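Local coordinates for magnetosome protein MamA (Magnetospirillum gryphiswaldense, PDB 3AS8) that probably serves as a tetratricopeptide-repeat scaffold that recognises other copies of itself and so promotes assembly of a magnetosome-associated protein complex, at residues 40-46 / 64-68; 92-96 / 119-123; 147-152 / 163-167. One frame throughout, in Å; residues are numbered along the deposited sequence. Where two conformers were deposited one is given.

Contact 1: residues 40-46 / 64-68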
ATOM      1  N   PHE A  40       0.425 -17.334  18.377  1.00 47.97           N
ATOM      2  CA  PHE A  40       0.208 -16.258  17.407  1.00 44.31           C
ATOM      3  C   PHE A  40      -1.205 -15.563  17.358  1.00 42.07           C
ATOM      4  O   PHE A  40      -2.212 -16.227  17.183  1.00 43.40           O
ATOM      5  CB  PHE A  40       0.594 -16.754  16.027  1.00 45.44           C
ATOM      6  CG  PHE A  40       0.808 -15.634  15.060  1.00 45.80           C
ATOM      7  CD1 PHE A  40       2.014 -14.924  15.063  1.00 43.80           C
ATOM      8  CD2 PHE A  40      -0.233 -15.216  14.211  1.00 47.24           C
ATOM      9  CE1 PHE A  40       2.199 -13.866  14.204  1.00 44.18           C
ATOM     10  CE2 PHE A  40      -0.039 -14.145  13.339  1.00 45.17           C
ATOM     11  CZ  PHE A  40       1.159 -13.482  13.343  1.00 45.13           C
ATOM     12  N   ASP A  41      -1.242 -14.217  17.428  1.00 38.08           N
ATOM     13  CA  ASP A  41      -2.491 -13.394  17.451  1.00 36.78           C
ATOM     14  C   ASP A  41      -2.427 -12.373  16.316  1.00 35.70           C
ATOM     15  O   ASP A  41      -1.555 -11.496  16.367  1.00 32.25           O
ATOM     16  CB  ASP A  41      -2.550 -12.683  18.802  1.00 35.48           C
ATOM     17  CG  ASP A  41      -3.756 -11.710  18.983  1.00 37.43           C
ATOM     18  OD1 ASP A  41      -4.276 -11.020  18.051  1.00 39.42           O
ATOM     19  OD2 ASP A  41      -4.176 -11.595  20.150  1.00 40.50           O
ATOM     20  N   VAL A  42      -3.328 -12.473  15.313  1.00 36.62           N
ATOM     21  CA  VAL A  42      -3.159 -11.711  14.027  1.00 35.24           C
ATOM     22  C   VAL A  42      -3.338 -10.216  14.268  1.00 33.66           C
ATOM     23  O   VAL A  42      -2.628  -9.388  13.691  1.00 32.20           O
ATOM     24  CB  VAL A  42      -4.086 -12.214  12.856  1.00 37.35           C
ATOM     25  CG1 VAL A  42      -5.535 -12.017  13.147  1.00 39.41           C
ATOM     26  CG2 VAL A  42      -3.764 -11.490  11.533  1.00 36.66           C
ATOM     27  N   GLU A  43      -4.209  -9.866  15.196  1.00 31.89           N
ATOM     28  CA  GLU A  43      -4.508  -8.445  15.438  1.00 31.67           C
ATOM     29  C   GLU A  43      -3.338  -7.744  16.161  1.00 27.85           C
ATOM     30  O   GLU A  43      -3.044  -6.560  15.884  1.00 27.28           O
ATOM     31  CB  GLU A  43      -5.810  -8.402  16.210  1.00 34.19           C
ATOM     32  CG  GLU A  43      -6.729  -7.275  15.877  1.00 40.06           C
ATOM     33  CD  GLU A  43      -7.059  -7.125  14.418  1.00 42.28           C
ATOM     34  OE1 GLU A  43      -6.965  -5.967  13.945  1.00 46.04           O
ATOM     35  OE2 GLU A  43      -7.428  -8.114  13.752  1.00 45.58           O
ATOM     36  N   VAL A  44      -2.648  -8.503  17.027  1.00 27.13           N
ATOM     37  CA  VAL A  44      -1.459  -8.055  17.701  1.00 25.16           C
ATOM     38  C   VAL A  44      -0.329  -7.959  16.643  1.00 25.90           C
ATOM     39  O   VAL A  44       0.317  -6.888  16.527  1.00 22.82           O
ATOM     40  CB  VAL A  44      -1.092  -8.976  18.887  1.00 26.50           C
ATOM     41  CG1 VAL A  44       0.362  -8.717  19.344  1.00 25.40           C
ATOM     42  CG2 VAL A  44      -2.133  -8.788  20.061  1.00 23.19           C
ATOM     43  N   ALA A  45      -0.135  -9.011  15.815  1.00 24.05           N
ATOM     44  CA  ALA A  45       0.928  -8.962  14.800  1.00 22.75           C
ATOM     45  C   ALA A  45       0.729  -7.828  13.744  1.00 21.80           C
ATOM     46  O   ALA A  45       1.685  -7.145  13.348  1.00 19.36           O
ATOM     47  CB  ALA A  45       1.141 -10.339  14.101  1.00 24.86           C
ATOM     48  N   LEU A  46      -0.509  -7.598  13.352  1.00 21.64           N
ATOM     49  CA  LEU A  46      -0.840  -6.557  12.419  1.00 22.21           C
ATOM     50  C   LEU A  46      -0.536  -5.161  12.956  1.00 22.10           C
ATOM     51  O   LEU A  46       0.100  -4.346  12.267  1.00 23.07           O
ATOM     52  CB  LEU A  46      -2.277  -6.628  12.074  1.00 23.28           C
ATOM     53  CG  LEU A  46      -2.849  -5.393  11.352  1.00 27.77           C
ATOM     54  CD1 LEU A  46      -2.123  -5.142   9.947  1.00 26.20           C
ATOM     55  CD2 LEU A  46      -4.335  -5.505  11.125  1.00 25.59           C
ATOM     56  N   LEU A  64       6.624  -9.438  10.599  1.00 21.14           N
ATOM     57  CA  LEU A  64       5.387  -9.717  11.381  1.00 21.55           C
ATOM     58  C   LEU A  64       4.147  -9.740  10.480  1.00 21.23           C
ATOM     59  O   LEU A  64       3.205 -10.522  10.697  1.00 22.40           O
ATOM     60  CB  LEU A  64       5.142  -8.681  12.515  1.00 21.22           C
ATOM     61  CG  LEU A  64       5.618  -8.992  13.909  1.00 25.34           C
ATOM     62  CD1 LEU A  64       7.080  -9.380  13.816  1.00 30.99           C
ATOM     63  CD2 LEU A  64       5.381  -7.799  14.900  1.00 20.15           C
ATOM     64  N   LEU A  65       4.163  -8.921   9.434  1.00 18.24           N
ATOM     65  CA  LEU A  65       3.028  -8.825   8.549  1.00 18.57           C
ATOM     66  C   LEU A  65       3.011 -10.064   7.686  1.00 18.50           C
ATOM     67  O   LEU A  65       1.960 -10.577   7.414  1.00 19.32           O
ATOM     68  CB  LEU A  65       3.059  -7.542   7.706  1.00 16.66           C
ATOM     69  CG  LEU A  65       2.762  -6.231   8.455  1.00 20.13           C
ATOM     70  CD1 LEU A  65       3.100  -5.022   7.570  1.00 24.16           C
ATOM     71  CD2 LEU A  65       1.286  -6.145   9.006  1.00 18.12           C
ATOM     72  N   GLU A  66       4.182 -10.557   7.311  1.00 19.58           N
ATOM     73  CA  GLU A  66       4.281 -11.784   6.523  1.00 21.12           C
ATOM     74  C   GLU A  66       3.774 -13.013   7.327  1.00 23.45           C
ATOM     75  O   GLU A  66       3.091 -13.869   6.789  1.00 22.77           O
ATOM     76  CB  GLU A  66       5.755 -12.003   6.106  1.00 23.08           C
ATOM     77  CG  GLU A  66       6.310 -11.047   5.024  1.00 23.70           C
ATOM     78  CD  GLU A  66       7.874 -11.059   4.793  1.00 32.77           C
ATOM     79  OE1 GLU A  66       8.353 -10.357   3.818  1.00 31.26           O
ATOM     80  OE2 GLU A  66       8.659 -11.708   5.569  1.00 31.09           O
ATOM     81  N   ARG A  67       4.213 -13.115   8.590  1.00 23.51           N
ATOM     82  CA  ARG A  67       3.724 -14.141   9.501  1.00 26.28           C
ATOM     83  C   ARG A  67       2.146 -14.011   9.621  1.00 26.04           C
ATOM     84  O   ARG A  67       1.422 -14.990   9.652  1.00 25.77           O
ATOM     85  CB  ARG A  67       4.467 -14.006  10.853  1.00 26.76           C
ATOM     86  CG  ARG A  67       4.693 -15.290  11.584  1.00 35.64           C
ATOM     87  CD  ARG A  67       5.613 -15.136  12.788  0.50 35.97           C
ATOM     88  NE  ARG A  67       6.823 -14.421  12.408  0.50 35.54           N
ATOM     89  CZ  ARG A  67       7.938 -15.011  11.983  0.50 37.74           C
ATOM     90  NH1 ARG A  67       8.013 -16.348  11.897  0.50 37.13           N
ATOM     91  NH2 ARG A  67       8.972 -14.258  11.633  0.50 35.98           N
ATOM     92  N   SER A  68       1.624 -12.796   9.693  1.00 26.29           N
ATOM     93  CA  SER A  68       0.178 -12.548   9.751  1.00 28.04           C
ATOM     94  C   SER A  68      -0.571 -13.055   8.519  1.00 29.31           C
ATOM     95  O   SER A  68      -1.585 -13.809   8.616  1.00 28.94           O
ATOM     96  CB  SER A  68      -0.077 -11.054   9.904  1.00 28.18           C
ATOM     97  OG  SER A  68       0.543 -10.576  11.137  1.00 30.61           O
TER

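Contact 2: residues 92-96 / 119-123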
ATOM      1  N   TYR A  92       8.605  -5.321  -5.593  1.00 22.58           N
ATOM      2  CA  TYR A  92       7.439  -5.218  -6.494  1.00 22.10           C
ATOM      3  C   TYR A  92       6.800  -6.542  -6.774  1.00 23.33           C
ATOM      4  O   TYR A  92       5.567  -6.656  -6.831  1.00 21.84           O
ATOM      5  CB  TYR A  92       7.900  -4.611  -7.784  1.00 22.08           C
ATOM      6  CG  TYR A  92       8.420  -3.201  -7.628  1.00 19.81           C
ATOM      7  CD1 TYR A  92       7.605  -2.211  -7.114  1.00 22.76           C
ATOM      8  CD2 TYR A  92       9.726  -2.872  -8.000  1.00 22.08           C
ATOM      9  CE1 TYR A  92       8.049  -0.933  -7.005  1.00 21.56           C
ATOM     10  CE2 TYR A  92      10.161  -1.598  -7.922  1.00 22.91           C
ATOM     11  CZ  TYR A  92       9.314  -0.637  -7.412  1.00 23.92           C
ATOM     12  OH  TYR A  92       9.743   0.635  -7.307  1.00 27.28           O
ATOM     13  N   ASP A  93       7.623  -7.585  -6.852  1.00 24.92           N
ATOM     14  CA  ASP A  93       7.089  -8.897  -7.111  1.00 27.11           C
ATOM     15  C   ASP A  93       6.249  -9.486  -5.990  1.00 26.71           C
ATOM     16  O   ASP A  93       5.277 -10.219  -6.254  1.00 25.80           O
ATOM     17  CB  ASP A  93       8.221  -9.846  -7.466  1.00 30.55           C
ATOM     18  CG  ASP A  93       9.130 -10.139  -6.238  1.00 35.36           C
ATOM     19  OD1 ASP A  93       9.665  -9.166  -5.595  1.00 37.56           O
ATOM     20  OD2 ASP A  93       9.225 -11.345  -5.914  1.00 41.26           O
ATOM     21  N   LEU A  94       6.621  -9.224  -4.730  1.00 26.17           N
ATOM     22  CA  LEU A  94       5.783  -9.679  -3.615  1.00 25.51           C
ATOM     23  C   LEU A  94       4.492  -8.830  -3.485  1.00 22.59           C
ATOM     24  O   LEU A  94       3.465  -9.284  -2.938  1.00 22.59           O
ATOM     25  CB  LEU A  94       6.598  -9.625  -2.298  1.00 26.24           C
ATOM     26  CG  LEU A  94       7.837 -10.529  -2.306  1.00 29.29           C
ATOM     27  CD1 LEU A  94       8.509 -10.547  -0.913  1.00 29.70           C
ATOM     28  CD2 LEU A  94       7.431 -11.964  -2.785  1.00 28.41           C
ATOM     29  N   ALA A  95       4.603  -7.603  -3.922  1.00 19.32           N
ATOM     30  CA  ALA A  95       3.520  -6.625  -3.807  1.00 20.45           C
ATOM     31  C   ALA A  95       2.356  -7.023  -4.711  1.00 20.01           C
ATOM     32  O   ALA A  95       1.236  -6.963  -4.306  1.00 18.97           O
ATOM     33  CB  ALA A  95       4.066  -5.215  -4.131  1.00 18.82           C
ATOM     34  N   VAL A  96       2.636  -7.574  -5.909  1.00 21.22           N
ATOM     35  CA  VAL A  96       1.600  -7.731  -6.920  1.00 21.07           C
ATOM     36  C   VAL A  96       0.413  -8.596  -6.492  1.00 21.84           C
ATOM     37  O   VAL A  96      -0.742  -8.137  -6.555  1.00 19.83           O
ATOM     38  CB  VAL A  96       2.259  -8.178  -8.291  1.00 22.52           C
ATOM     39  CG1 VAL A  96       1.275  -8.853  -9.153  1.00 23.86           C
ATOM     40  CG2 VAL A  96       2.906  -6.943  -8.920  1.00 22.75           C
ATOM     41  N   ALA A 119       3.911  -1.166  -9.630  1.00 17.39           N
ATOM     42  CA  ALA A 119       4.676  -2.390  -9.408  1.00 18.73           C
ATOM     43  C   ALA A 119       4.856  -3.144 -10.699  1.00 18.15           C
ATOM     44  O   ALA A 119       5.977  -3.606 -11.007  1.00 20.55           O
ATOM     45  CB  ALA A 119       4.008  -3.316  -8.317  1.00 15.94           C
ATOM     46  N   LEU A 120       3.766  -3.300 -11.418  1.00 17.50           N
ATOM     47  CA  LEU A 120       3.717  -3.933 -12.742  1.00 17.93           C
ATOM     48  C   LEU A 120       4.655  -3.240 -13.718  1.00 19.01           C
ATOM     49  O   LEU A 120       5.460  -3.923 -14.403  1.00 22.30           O
ATOM     50  CB  LEU A 120       2.279  -3.971 -13.259  1.00 16.78           C
ATOM     51  CG  LEU A 120       1.331  -4.931 -12.539  1.00 17.85           C
ATOM     52  CD1 LEU A 120      -0.142  -4.585 -12.863  1.00 17.21           C
ATOM     53  CD2 LEU A 120       1.578  -6.434 -12.772  1.00 17.57           C
ATOM     54  N   ASP A 121       4.632  -1.897 -13.757  1.00 20.03           N
ATOM     55  CA  ASP A 121       5.521  -1.147 -14.625  1.00 21.81           C
ATOM     56  C   ASP A 121       6.981  -1.431 -14.292  1.00 23.05           C
ATOM     57  O   ASP A 121       7.839  -1.624 -15.198  1.00 23.74           O
ATOM     58  CB  ASP A 121       5.238   0.344 -14.576  1.00 23.33           C
ATOM     59  CG  ASP A 121       6.191   1.158 -15.446  1.00 28.20           C
ATOM     60  OD1 ASP A 121       7.372   1.255 -15.083  1.00 32.04           O
ATOM     61  OD2 ASP A 121       5.759   1.719 -16.495  1.00 32.17           O
ATOM     62  N   ASN A 122       7.282  -1.481 -12.994  1.00 22.53           N
ATOM     63  CA  ASN A 122       8.662  -1.778 -12.571  1.00 23.58           C
ATOM     64  C   ASN A 122       9.137  -3.132 -12.936  1.00 22.91           C
ATOM     65  O   ASN A 122      10.346  -3.289 -13.205  1.00 24.91           O
ATOM     66  CB  ASN A 122       8.903  -1.503 -11.084  1.00 23.32           C
ATOM     67  CG  ASN A 122       9.102  -0.026 -10.848  1.00 26.70           C
ATOM     68  OD1 ASN A 122      10.151   0.472 -11.179  1.00 32.96           O
ATOM     69  ND2 ASN A 122       8.051   0.703 -10.407  1.00 26.43           N
ATOM     70  N   LEU A 123       8.215  -4.072 -13.008  1.00 24.92           N
ATOM     71  CA  LEU A 123       8.482  -5.414 -13.388  1.00 25.33           C
ATOM     72  C   LEU A 123       8.513  -5.610 -14.892  1.00 25.16           C
ATOM     73  O   LEU A 123       8.629  -6.765 -15.334  1.00 25.88           O
ATOM     74  CB  LEU A 123       7.445  -6.356 -12.778  1.00 26.38           C
ATOM     75  CG  LEU A 123       7.465  -6.501 -11.240  1.00 29.43           C
ATOM     76  CD1 LEU A 123       6.195  -7.170 -10.611  1.00 25.67           C
ATOM     77  CD2 LEU A 123       8.742  -7.302 -10.889  1.00 30.54           C
TER

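Contact 3: residues 147-152 / 163-167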
ATOM      1  N   HIS A 147      -2.198   9.763 -15.769  1.00 16.26           N
ATOM      2  CA  HIS A 147      -1.884   9.863 -17.219  1.00 17.01           C
ATOM      3  C   HIS A 147      -0.388   9.829 -17.492  1.00 18.31           C
ATOM      4  O   HIS A 147       0.049   9.283 -18.499  1.00 18.10           O
ATOM      5  CB  HIS A 147      -2.451  11.133 -17.792  1.00 16.05           C
ATOM      6  CG  HIS A 147      -3.920  11.050 -18.093  1.00 15.76           C
ATOM      7  ND1 HIS A 147      -4.397  10.451 -19.241  1.00 18.52           N
ATOM      8  CD2 HIS A 147      -5.013  11.501 -17.419  1.00 18.94           C
ATOM      9  CE1 HIS A 147      -5.718  10.533 -19.259  1.00 23.06           C
ATOM     10  NE2 HIS A 147      -6.113  11.159 -18.157  1.00 22.44           N
ATOM     11  N   ARG A 148       0.383  10.475 -16.625  1.00 17.51           N
ATOM     12  CA  ARG A 148       1.837  10.504 -16.754  0.50 18.48           C
ATOM     13  C   ARG A 148       2.405   9.079 -16.648  1.00 18.01           C
ATOM     14  O   ARG A 148       3.226   8.665 -17.446  1.00 16.77           O
ATOM     15  CB  ARG A 148       2.432  11.456 -15.725  0.50 19.11           C
ATOM     16  CG  ARG A 148       3.933  11.618 -15.759  0.50 20.22           C
ATOM     17  CD  ARG A 148       4.396  13.031 -15.277  0.50 23.39           C
ATOM     18  NE  ARG A 148       3.479  14.182 -15.494  0.50 20.27           N
ATOM     19  CZ  ARG A 148       3.539  15.084 -16.485  0.50 22.19           C
ATOM     20  NH1 ARG A 148       4.407  14.971 -17.475  0.50 26.46           N
ATOM     21  NH2 ARG A 148       2.667  16.083 -16.523  0.50 21.18           N
ATOM     22  N   ALA A 149       1.931   8.320 -15.676  1.00 16.99           N
ATOM     23  CA  ALA A 149       2.377   6.948 -15.486  1.00 17.48           C
ATOM     24  C   ALA A 149       2.006   6.135 -16.756  1.00 16.25           C
ATOM     25  O   ALA A 149       2.794   5.327 -17.242  1.00 14.15           O
ATOM     26  CB  ALA A 149       1.738   6.308 -14.184  1.00 15.64           C
ATOM     27  N   ILE A 150       0.843   6.381 -17.313  1.00 16.61           N
ATOM     28  CA  ILE A 150       0.405   5.615 -18.493  1.00 17.13           C
ATOM     29  C   ILE A 150       1.275   6.001 -19.700  1.00 17.87           C
ATOM     30  O   ILE A 150       1.707   5.137 -20.468  1.00 16.34           O
ATOM     31  CB  ILE A 150      -1.072   5.905 -18.877  1.00 18.00           C
ATOM     32  CG1 ILE A 150      -2.054   5.212 -17.968  1.00 15.98           C
ATOM     33  CG2 ILE A 150      -1.393   5.379 -20.343  1.00 17.45           C
ATOM     34  CD1 ILE A 150      -3.494   5.966 -18.076  1.00 17.95           C
ATOM     35  N   ALA A 151       1.551   7.306 -19.846  1.00 17.25           N
ATOM     36  CA  ALA A 151       2.468   7.812 -20.918  1.00 17.60           C
ATOM     37  C   ALA A 151       3.811   7.138 -20.870  1.00 19.07           C
ATOM     38  O   ALA A 151       4.350   6.670 -21.871  1.00 18.80           O
ATOM     39  CB  ALA A 151       2.668   9.334 -20.764  1.00 18.65           C
ATOM     40  N   TYR A 152       4.393   7.079 -19.679  1.00 20.45           N
ATOM     41  CA  TYR A 152       5.709   6.453 -19.501  1.00 19.99           C
ATOM     42  C   TYR A 152       5.686   4.948 -19.826  1.00 18.81           C
ATOM     43  O   TYR A 152       6.610   4.444 -20.398  1.00 19.91           O
ATOM     44  CB  TYR A 152       6.281   6.755 -18.088  1.00 21.74           C
ATOM     45  CG  TYR A 152       7.758   6.384 -17.941  1.00 30.65           C
ATOM     46  CD1 TYR A 152       8.662   6.649 -18.983  1.00 36.42           C
ATOM     47  CD2 TYR A 152       8.268   5.763 -16.758  1.00 38.69           C
ATOM     48  CE1 TYR A 152       9.990   6.318 -18.893  1.00 40.73           C
ATOM     49  CE2 TYR A 152       9.642   5.433 -16.652  1.00 41.43           C
ATOM     50  CZ  TYR A 152      10.480   5.721 -17.735  1.00 42.86           C
ATOM     51  OH  TYR A 152      11.809   5.411 -17.731  1.00 49.06           O
ATOM     52  N   ALA A 163       1.726   7.493 -26.337  1.00 15.82           N
ATOM     53  CA  ALA A 163       2.176   8.255 -25.141  1.00 16.16           C
ATOM     54  C   ALA A 163       1.813   9.733 -25.149  1.00 15.84           C
ATOM     55  O   ALA A 163       1.332  10.272 -24.161  1.00 15.58           O
ATOM     56  CB  ALA A 163       3.706   8.062 -24.884  1.00 14.62           C
ATOM     57  N   LEU A 164       1.950  10.368 -26.298  1.00 16.42           N
ATOM     58  CA  LEU A 164       1.877  11.827 -26.390  1.00 15.83           C
ATOM     59  C   LEU A 164       0.584  12.432 -25.847  1.00 17.43           C
ATOM     60  O   LEU A 164       0.625  13.397 -25.016  1.00 17.43           O
ATOM     61  CB  LEU A 164       2.225  12.234 -27.856  1.00 17.06           C
ATOM     62  CG  LEU A 164       2.048  13.730 -28.215  1.00 17.82           C
ATOM     63  CD1 LEU A 164       3.052  14.532 -27.378  1.00 17.30           C
ATOM     64  CD2 LEU A 164       2.174  14.043 -29.705  1.00 13.98           C
ATOM     65  N   PRO A 165      -0.593  11.912 -26.263  1.00 19.05           N
ATOM     66  CA  PRO A 165      -1.847  12.435 -25.715  1.00 19.75           C
ATOM     67  C   PRO A 165      -1.942  12.318 -24.190  1.00 19.05           C
ATOM     68  O   PRO A 165      -2.536  13.167 -23.547  1.00 18.33           O
ATOM     69  CB  PRO A 165      -2.973  11.574 -26.375  1.00 21.61           C
ATOM     70  CG  PRO A 165      -2.315  10.609 -27.209  1.00 23.95           C
ATOM     71  CD  PRO A 165      -0.804  10.854 -27.257  1.00 20.48           C
ATOM     72  N   HIS A 166      -1.370  11.248 -23.617  1.00 17.44           N
ATOM     73  CA  HIS A 166      -1.304  11.111 -22.161  1.00 15.79           C
ATOM     74  C   HIS A 166      -0.391  12.145 -21.468  1.00 16.83           C
ATOM     75  O   HIS A 166      -0.721  12.691 -20.421  1.00 16.85           O
ATOM     76  CB  HIS A 166      -0.979   9.688 -21.805  1.00 15.08           C
ATOM     77  CG  HIS A 166      -2.118   8.736 -22.100  1.00 12.90           C
ATOM     78  ND1 HIS A 166      -3.278   8.701 -21.355  1.00 14.53           N
ATOM     79  CD2 HIS A 166      -2.235   7.746 -23.018  1.00 16.41           C
ATOM     80  CE1 HIS A 166      -4.069   7.742 -21.817  1.00 19.32           C
ATOM     81  NE2 HIS A 166      -3.459   7.148 -22.834  1.00 18.18           N
ATOM     82  N   PHE A 167       0.768  12.415 -22.040  1.00 15.19           N
ATOM     83  CA  PHE A 167       1.596  13.493 -21.517  1.00 16.54           C
ATOM     84  C   PHE A 167       0.864  14.821 -21.547  1.00 18.10           C
ATOM     85  O   PHE A 167       1.013  15.612 -20.632  1.00 18.83           O
ATOM     86  CB  PHE A 167       2.922  13.599 -22.306  1.00 16.67           C
ATOM     87  CG  PHE A 167       3.968  12.548 -21.911  1.00 16.97           C
ATOM     88  CD1 PHE A 167       4.560  12.568 -20.655  1.00 20.11           C
ATOM     89  CD2 PHE A 167       4.463  11.641 -22.854  1.00 15.05           C
ATOM     90  CE1 PHE A 167       5.509  11.620 -20.291  1.00 20.98           C
ATOM     91  CE2 PHE A 167       5.473  10.741 -22.521  1.00 15.48           C
ATOM     92  CZ  PHE A 167       5.973  10.680 -21.224  1.00 16.67           C
TER

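Contact 1: residues 40-46 / 64-68
This is a buried, antiparallel helix-helix contact inside one tetratricopeptide repeat (TPR), between the start of helix 42-54 and the second half of helix 58-71. The axes of 42-46 and 64-68 run at 153° and come within 8.9 Å, the geometry of a TPR hairpin. Small side chains line the seam: Ala45 points toward the opposite helix, and its CB lies only 3.0 Å from Ser68 OG. To one side of this seam Leu46 CD1 meets Leu65 CD2 at 3.7 Å, and Val42 CG2 reaches Ser68 CB at 4.1 Å; Leu46, Leu65 and Ser68 are then covered by helix 76-88 of the next repeat. Ahead of the helix, Phe40 folds back so that its CZ sits 3.7 Å from Ser68 OG, with its ring edge toward that hydroxyl, and its CE1 lies 3.9 Å from Arg67 CG. The guanidinium of Arg67 pairs with Glu63. Asp41 N-caps helix 42-54 by accepting from Val44 N at OD1 (3.2 Å), and also salt-bridges Arg12 of helix 5-20. Because Ser68 OG donates to Leu64 O (2.7 Å) in its own helix, its hydroxyl is satisfied without a partner across the seam, leaving the two segments held by van der Waals fit.

Contact 2: residues 92-96 / 119-123
Ala119 opens the meeting of 119-123 with the first turn of helix 92-105, and here the two backbones are closest, the CA atoms of Tyr92 and Ala119 being 4.9 Å apart. A methyl side chain permits this approach: Tyr92 CD1 lies 3.7 Å from Ala119 CA, while Val96 CG2 touches Ala119 CB at 3.8 Å from the next turn of its helix. Leu120 starts off away from the partner segment, yet its end returns to bring CD2 within 4.1 Å of Val96 CG2. Asn122 points toward the tyrosine and sets its CB over one face of the Tyr92 ring, 3.6 Å from the centroid and 20° off the normal, a CH-pi contact; its amide also lies close to the ring, and ND2 is hydrogen-bonded to Val118 O. Leu123, just past the helix end, closes the apolar patch. Its CD1 reaches Val96 CG2 at 3.7 Å and its CG lies 4.0 Å from Tyr92 CB. In TPR terms the contact joins the second helix of one repeat to the first helix of the next, near the surface. Helix 76-88 backs the first segment, Val87 touching Tyr92 and Ala95, whereas helix 126-139 takes the other side of the second, with Ala129 and Ser132 against Leu120.

Contact 3: residues 147-152 / 163-167
Phe167 lays one face of its ring over the methyl group of Ala151, whose CB is 3.4 Å from the ring centroid and 3° off its normal, a nearly perpendicular CH-pi contact. The edge of the same ring meets Arg148, NH1 being 4.0 Å from Phe167 CD1, while the guanidinium hydrogen-bonds through NH2 to Asn171. Helices 144-156 and 160-183 form the antiparallel pair of the last TPR, the short segments crossing at -159° with axes 7.9 Å apart. As in other TPRs, small residues occupy the point of close approach: the CA atoms of Ala151 and Ala163 are 4.3 Å apart, and Ala151 O sits 3.4 Å from Ala163 CB. Beside Ala151, Ile150 CG2 lies over one face of the His166 ring, 3.6 Å from its centroid, a second CH-pi contact. His166 ND1 and His147 ND1 share a hydrogen bond of 3.0 Å in which either ring could be the donor; the two imidazoles meet rim to rim, and His147 also touches Leu137 of helix 126-139.

How the contacts relate
The three contacts follow one another along the all-helical superhelix of repeats. Contacts 1 and 3 are pairings within a repeat, whereas contact 2 joins two consecutive repeats between them. Centre to centre, contact 2 lies 23 Å from contact 1 and 19 Å from contact 3, with nearest atoms about 5 Å apart in each case but not touching. Contacts 1 and 3 are 39 Å apart, on opposite sides of the chain's centre. Intervening residues make the links: Tyr86 bonds Glu66 of contact 1 and packs on Leu94 and Ala95 of contact 2, while Ser153 bonds both Asp121 of contact 2 and the carbonyl of Ala149 in contact 3.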